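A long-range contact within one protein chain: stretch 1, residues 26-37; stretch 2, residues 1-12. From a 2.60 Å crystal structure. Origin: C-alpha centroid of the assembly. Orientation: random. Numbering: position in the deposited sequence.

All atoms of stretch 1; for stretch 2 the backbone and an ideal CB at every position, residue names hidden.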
# COMPACT_ATOMS: atom_id res chain seq x y z
N ASN A 26 10.54 -15.58 13.61
CA ASN A 26 10.64 -16.96 14.06
C ASN A 26 12.04 -17.53 13.84
O ASN A 26 12.69 -17.25 12.82
CB ASN A 26 9.58 -17.81 13.37
CG ASN A 26 8.15 -17.47 13.84
OD1 ASN A 26 7.19 -17.61 13.08
ND2 ASN A 26 8.02 -17.03 15.10
N GLY A 27 12.50 -18.33 14.80
CA GLY A 27 13.82 -18.94 14.72
C GLY A 27 14.73 -18.43 15.83
O GLY A 27 14.25 -17.97 16.86
N LEU A 28 16.04 -18.50 15.62
CA LEU A 28 16.99 -18.03 16.62
C LEU A 28 16.99 -16.51 16.63
O LEU A 28 17.42 -15.88 15.67
CB LEU A 28 18.41 -18.53 16.31
CG LEU A 28 19.51 -18.15 17.30
CD1 LEU A 28 19.30 -18.83 18.65
CD2 LEU A 28 20.84 -18.56 16.73
N GLN A 29 16.52 -15.91 17.72
CA GLN A 29 16.47 -14.45 17.81
C GLN A 29 17.72 -13.87 18.44
O GLN A 29 18.11 -12.77 18.09
CB GLN A 29 15.24 -14.00 18.61
CG GLN A 29 13.93 -14.51 18.06
CD GLN A 29 12.74 -13.68 18.53
OE1 GLN A 29 12.67 -13.27 19.70
NE2 GLN A 29 11.78 -13.44 17.63
N VAL A 30 18.32 -14.57 19.39
CA VAL A 30 19.54 -14.09 20.03
C VAL A 30 20.50 -15.26 20.18
O VAL A 30 20.15 -16.30 20.73
CB VAL A 30 19.28 -13.45 21.42
CG1 VAL A 30 20.60 -12.97 22.02
CG2 VAL A 30 18.31 -12.29 21.30
N GLU A 31 21.71 -15.08 19.68
CA GLU A 31 22.73 -16.11 19.73
C GLU A 31 23.41 -16.19 21.11
O GLU A 31 23.58 -15.17 21.78
CB GLU A 31 23.74 -15.84 18.62
CG GLU A 31 24.91 -16.82 18.53
CD GLU A 31 25.95 -16.36 17.51
OE1 GLU A 31 25.65 -16.39 16.30
OE2 GLU A 31 27.06 -15.95 17.92
N GLY A 32 23.77 -17.41 21.51
CA GLY A 32 24.44 -17.68 22.79
C GLY A 32 25.52 -18.74 22.59
O GLY A 32 26.11 -18.82 21.51
N LYS A 33 25.78 -19.55 23.61
CA LYS A 33 26.79 -20.61 23.54
C LYS A 33 26.61 -21.53 22.35
O LYS A 33 25.48 -21.87 21.97
CB LYS A 33 26.73 -21.52 24.77
CG LYS A 33 26.98 -20.89 26.10
CD LYS A 33 26.54 -21.86 27.19
CE LYS A 33 26.71 -21.20 28.55
NZ LYS A 33 26.12 -21.99 29.68
N ARG A 34 27.72 -21.99 21.78
CA ARG A 34 27.64 -22.91 20.66
C ARG A 34 27.35 -24.35 21.14
O ARG A 34 26.86 -25.18 20.36
CB ARG A 34 28.92 -22.88 19.84
CG ARG A 34 28.79 -23.58 18.49
CD ARG A 34 30.08 -23.46 17.65
NE ARG A 34 29.87 -23.88 16.26
CZ ARG A 34 29.42 -25.07 15.87
NH1 ARG A 34 29.14 -26.01 16.77
NH2 ARG A 34 29.24 -25.33 14.58
N THR A 35 27.63 -24.65 22.40
CA THR A 35 27.39 -26.00 22.91
C THR A 35 26.22 -26.04 23.89
O THR A 35 26.32 -25.57 25.03
CB THR A 35 28.66 -26.59 23.57
OG1 THR A 35 29.66 -26.80 22.57
CG2 THR A 35 28.37 -27.92 24.20
N VAL A 36 25.11 -26.60 23.45
CA VAL A 36 23.91 -26.68 24.27
C VAL A 36 23.90 -27.90 25.18
O VAL A 36 24.16 -29.00 24.73
CB VAL A 36 22.63 -26.69 23.39
CG1 VAL A 36 21.40 -26.64 24.25
CG2 VAL A 36 22.65 -25.49 22.46
N ARG A 37 23.61 -27.68 26.45
CA ARG A 37 23.57 -28.75 27.43
C ARG A 37 22.25 -28.78 28.21
O ARG A 37 21.99 -29.73 28.96
CB ARG A 37 24.72 -28.59 28.43
CG ARG A 37 26.11 -28.54 27.83
CD ARG A 37 27.12 -28.08 28.89
NE ARG A 37 28.39 -27.61 28.31
CZ ARG A 37 29.43 -28.40 28.08
NH1 ARG A 37 29.37 -29.70 28.36
NH2 ARG A 37 30.54 -27.89 27.55
N UNK A 1 25.00 -30.54 22.72
CA UNK A 1 24.59 -30.51 21.29
C UNK A 1 25.03 -29.22 20.61
O UNK A 1 25.12 -28.17 21.25
CB UNK A 1 23.07 -30.66 21.16
N UNK A 2 25.35 -29.31 19.33
CA UNK A 2 25.77 -28.14 18.58
C UNK A 2 24.54 -27.26 18.37
O UNK A 2 23.52 -27.73 17.85
CB UNK A 2 26.42 -28.53 17.25
N UNK A 3 24.63 -25.99 18.78
CA UNK A 3 23.51 -25.07 18.66
C UNK A 3 23.02 -24.88 17.24
O UNK A 3 21.83 -24.75 16.99
CB UNK A 3 23.90 -23.71 19.24
N UNK A 4 23.94 -24.85 16.29
CA UNK A 4 23.57 -24.64 14.91
C UNK A 4 22.75 -25.80 14.33
O UNK A 4 21.93 -25.60 13.44
CB UNK A 4 24.83 -24.42 14.07
N UNK A 5 22.96 -27.02 14.84
CA UNK A 5 22.18 -28.15 14.35
C UNK A 5 20.81 -28.11 15.00
O UNK A 5 19.80 -28.42 14.36
CB UNK A 5 22.88 -29.48 14.64
N UNK A 6 20.78 -27.73 16.27
CA UNK A 6 19.53 -27.62 17.00
C UNK A 6 18.66 -26.57 16.28
O UNK A 6 17.48 -26.79 16.06
CB UNK A 6 19.77 -27.24 18.46
N UNK A 7 19.25 -25.44 15.90
CA UNK A 7 18.48 -24.41 15.22
C UNK A 7 17.98 -24.92 13.85
O UNK A 7 16.83 -24.69 13.48
CB UNK A 7 19.33 -23.15 15.05
N UNK A 8 18.85 -25.63 13.13
CA UNK A 8 18.49 -26.18 11.82
C UNK A 8 17.34 -27.16 11.97
O UNK A 8 16.34 -27.09 11.24
CB UNK A 8 19.69 -26.86 11.16
N UNK A 9 17.47 -28.09 12.92
CA UNK A 9 16.42 -29.07 13.15
C UNK A 9 15.10 -28.37 13.45
O UNK A 9 14.10 -28.62 12.78
CB UNK A 9 16.80 -30.01 14.30
N UNK A 10 15.10 -27.50 14.46
CA UNK A 10 13.88 -26.78 14.84
C UNK A 10 13.22 -26.03 13.68
O UNK A 10 12.01 -26.11 13.51
CB UNK A 10 14.20 -25.79 15.96
N UNK A 11 14.01 -25.32 12.90
CA UNK A 11 13.44 -24.59 11.77
C UNK A 11 12.77 -25.61 10.84
O UNK A 11 11.73 -25.35 10.23
CB UNK A 11 14.51 -23.78 11.03
N UNK A 12 13.38 -26.79 10.75
CA UNK A 12 12.86 -27.84 9.89
C UNK A 12 11.58 -28.45 10.45
O UNK A 12 10.55 -28.47 9.79
CB UNK A 12 13.92 -28.93 9.69

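Position 1 opens the chain beside the extended end of stretch 1. Its backbone does the work: N donates to Val36 O at 2.7 Å, and its O accepts from Val36 N, also at 2.7 Å. The CB points sideways, 4.1 Å from Val36 O, so stretch 1 hardly restricts the side chain. The residue is Met1, as expected at a chain start, and the end of its extended side chain leads away from stretch 1.

Position 2 is bridged through its backbone to Thr35, with the two CA atoms 5.1 Å apart, and it immediately precedes a helix, whose first amides lack acceptors within the helix. Its CB points away overall, yet lies 3.7 Å from Arg34 NH1. Serine, threonine, asparagine or aspartate could cap the helix; the positive charge nearby favours aspartate. It is Asp2. Its OD1 accepts from the backbone N of position 4 at 3.2 Å, the capping bond, and the carboxylate forms a salt bridge with Arg34. Arg34 NH2 also donates a weak hydrogen bond to Asp2 OD2 at 3.3 Å.

Position 3 begins the helix, its N donating to Arg34 O at 2.9 Å. The CB points toward stretch 1, 3.5 Å from Arg34 O and 3.7 Å from Lys33 O, while Val36 CG2 offers an apolar neighbour at 3.9 Å. Further out wait the carbonyl of Gly32 and the carboxylate of Glu31. A long side chain ending in donors suits this setting, so lysine or arginine would serve. Arg3 bends at chi2 (-110°, between wells) and places NH2 2.6 Å from Gly32 O in a hydrogen bond near the guanidinium plane. Glu31 CG lies over one face of the group and Arg34 CA over the opposite face. The salt bridge from Arg3 NH2 to Glu31 OE2, at 3.9 Å, is long and purely electrostatic.

At position 4 the CB points sideways, 4.5 Å from Arg34 NH2. An acid, or a small polar residue, would fit beside that charge near the helix N-terminus. Asp4 brings OD1 to 3.5 Å from Arg34 NH2, a salt bridge of charges alone, while its OD2 accepts from Arg3 NH1 at 3.1 Å. One carboxylate thus serves two arginines.

Position 5 is out of reach and leaves the choice open; it is Glu5.

Positions 6 and 7 both point toward stretch 1. From 6 the CB is 5.2 Å from Val36 CG2, leaving room for a medium or large apolar group; Leu6 CD1 reaches Val36 CG1 at 4.5 Å. At 7 the ideal CB of position 7 is 4.9 Å from Leu28 CB, so valine, isoleucine or leucine is plausible. Val7 packs CG2 against Leu28 CB at 4.1 Å.

Positions 8, 9 and 10 are unconstrained by stretch 1: Arg8, Tyr9 and Leu10.

At 11 the CB points sideways with nothing of stretch 1 within 5.5 Å, so many residues would suit, polar ones included. It is Asp11, whose end comes nearer: OD2 lies 3.9 Å from Gly27 CA. Position 12, out of reach, is Ala12.

Stretch 2 (1-12) MDRDELVRYLDA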
# COMPACT_ATOMS: atom_id res chain seq x y z
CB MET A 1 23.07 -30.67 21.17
CG MET A 1 22.54 -30.47 19.76
SD MET A 1 20.95 -31.25 19.44
CE MET A 1 20.91 -31.18 17.63
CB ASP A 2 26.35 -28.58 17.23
CG ASP A 2 26.70 -27.41 16.35
OD1 ASP A 2 26.75 -26.28 16.87
OD2 ASP A 2 26.92 -27.62 15.14
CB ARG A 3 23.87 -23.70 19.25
CG ARG A 3 23.00 -22.53 18.77
CD ARG A 3 23.83 -21.63 17.87
NE ARG A 3 24.74 -20.83 18.68
CZ ARG A 3 25.89 -20.32 18.26
NH1 ARG A 3 26.31 -20.50 17.01
NH2 ARG A 3 26.64 -19.61 19.10
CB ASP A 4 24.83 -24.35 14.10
CG ASP A 4 25.50 -23.04 14.52
OD1 ASP A 4 26.74 -22.94 14.45
OD2 ASP A 4 24.76 -22.11 14.91
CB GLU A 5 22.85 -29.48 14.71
CG GLU A 5 24.24 -29.62 14.19
CD GLU A 5 24.87 -30.92 14.62
OE1 GLU A 5 24.46 -31.45 15.69
OE2 GLU A 5 25.77 -31.41 13.90
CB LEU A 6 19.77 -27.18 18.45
CG LEU A 6 18.93 -27.83 19.56
CD1 LEU A 6 18.70 -26.83 20.70
CD2 LEU A 6 17.60 -28.31 18.99
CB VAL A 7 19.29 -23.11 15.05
CG1 VAL A 7 18.51 -22.12 14.21
CG2 VAL A 7 19.58 -22.49 16.41
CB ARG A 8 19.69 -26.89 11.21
CG ARG A 8 20.06 -26.44 9.81
CD ARG A 8 21.56 -26.22 9.73
NE ARG A 8 22.29 -27.27 10.45
CZ ARG A 8 23.54 -27.15 10.88
NH1 ARG A 8 24.22 -26.02 10.66
NH2 ARG A 8 24.12 -28.15 11.54
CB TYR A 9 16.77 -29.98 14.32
CG TYR A 9 15.66 -30.95 14.66
CD1 TYR A 9 15.38 -32.05 13.82
CD2 TYR A 9 14.90 -30.80 15.82
CE1 TYR A 9 14.37 -32.98 14.14
CE2 TYR A 9 13.89 -31.72 16.15
CZ TYR A 9 13.64 -32.81 15.31
OH TYR A 9 12.66 -33.71 15.65
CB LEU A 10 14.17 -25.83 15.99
CG LEU A 10 14.45 -26.60 17.28
CD1 LEU A 10 14.76 -25.64 18.42
CD2 LEU A 10 13.24 -27.46 17.61
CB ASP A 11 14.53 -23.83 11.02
CG ASP A 11 15.14 -22.71 11.85
OD1 ASP A 11 16.21 -22.22 11.47
OD2 ASP A 11 14.54 -22.30 12.88
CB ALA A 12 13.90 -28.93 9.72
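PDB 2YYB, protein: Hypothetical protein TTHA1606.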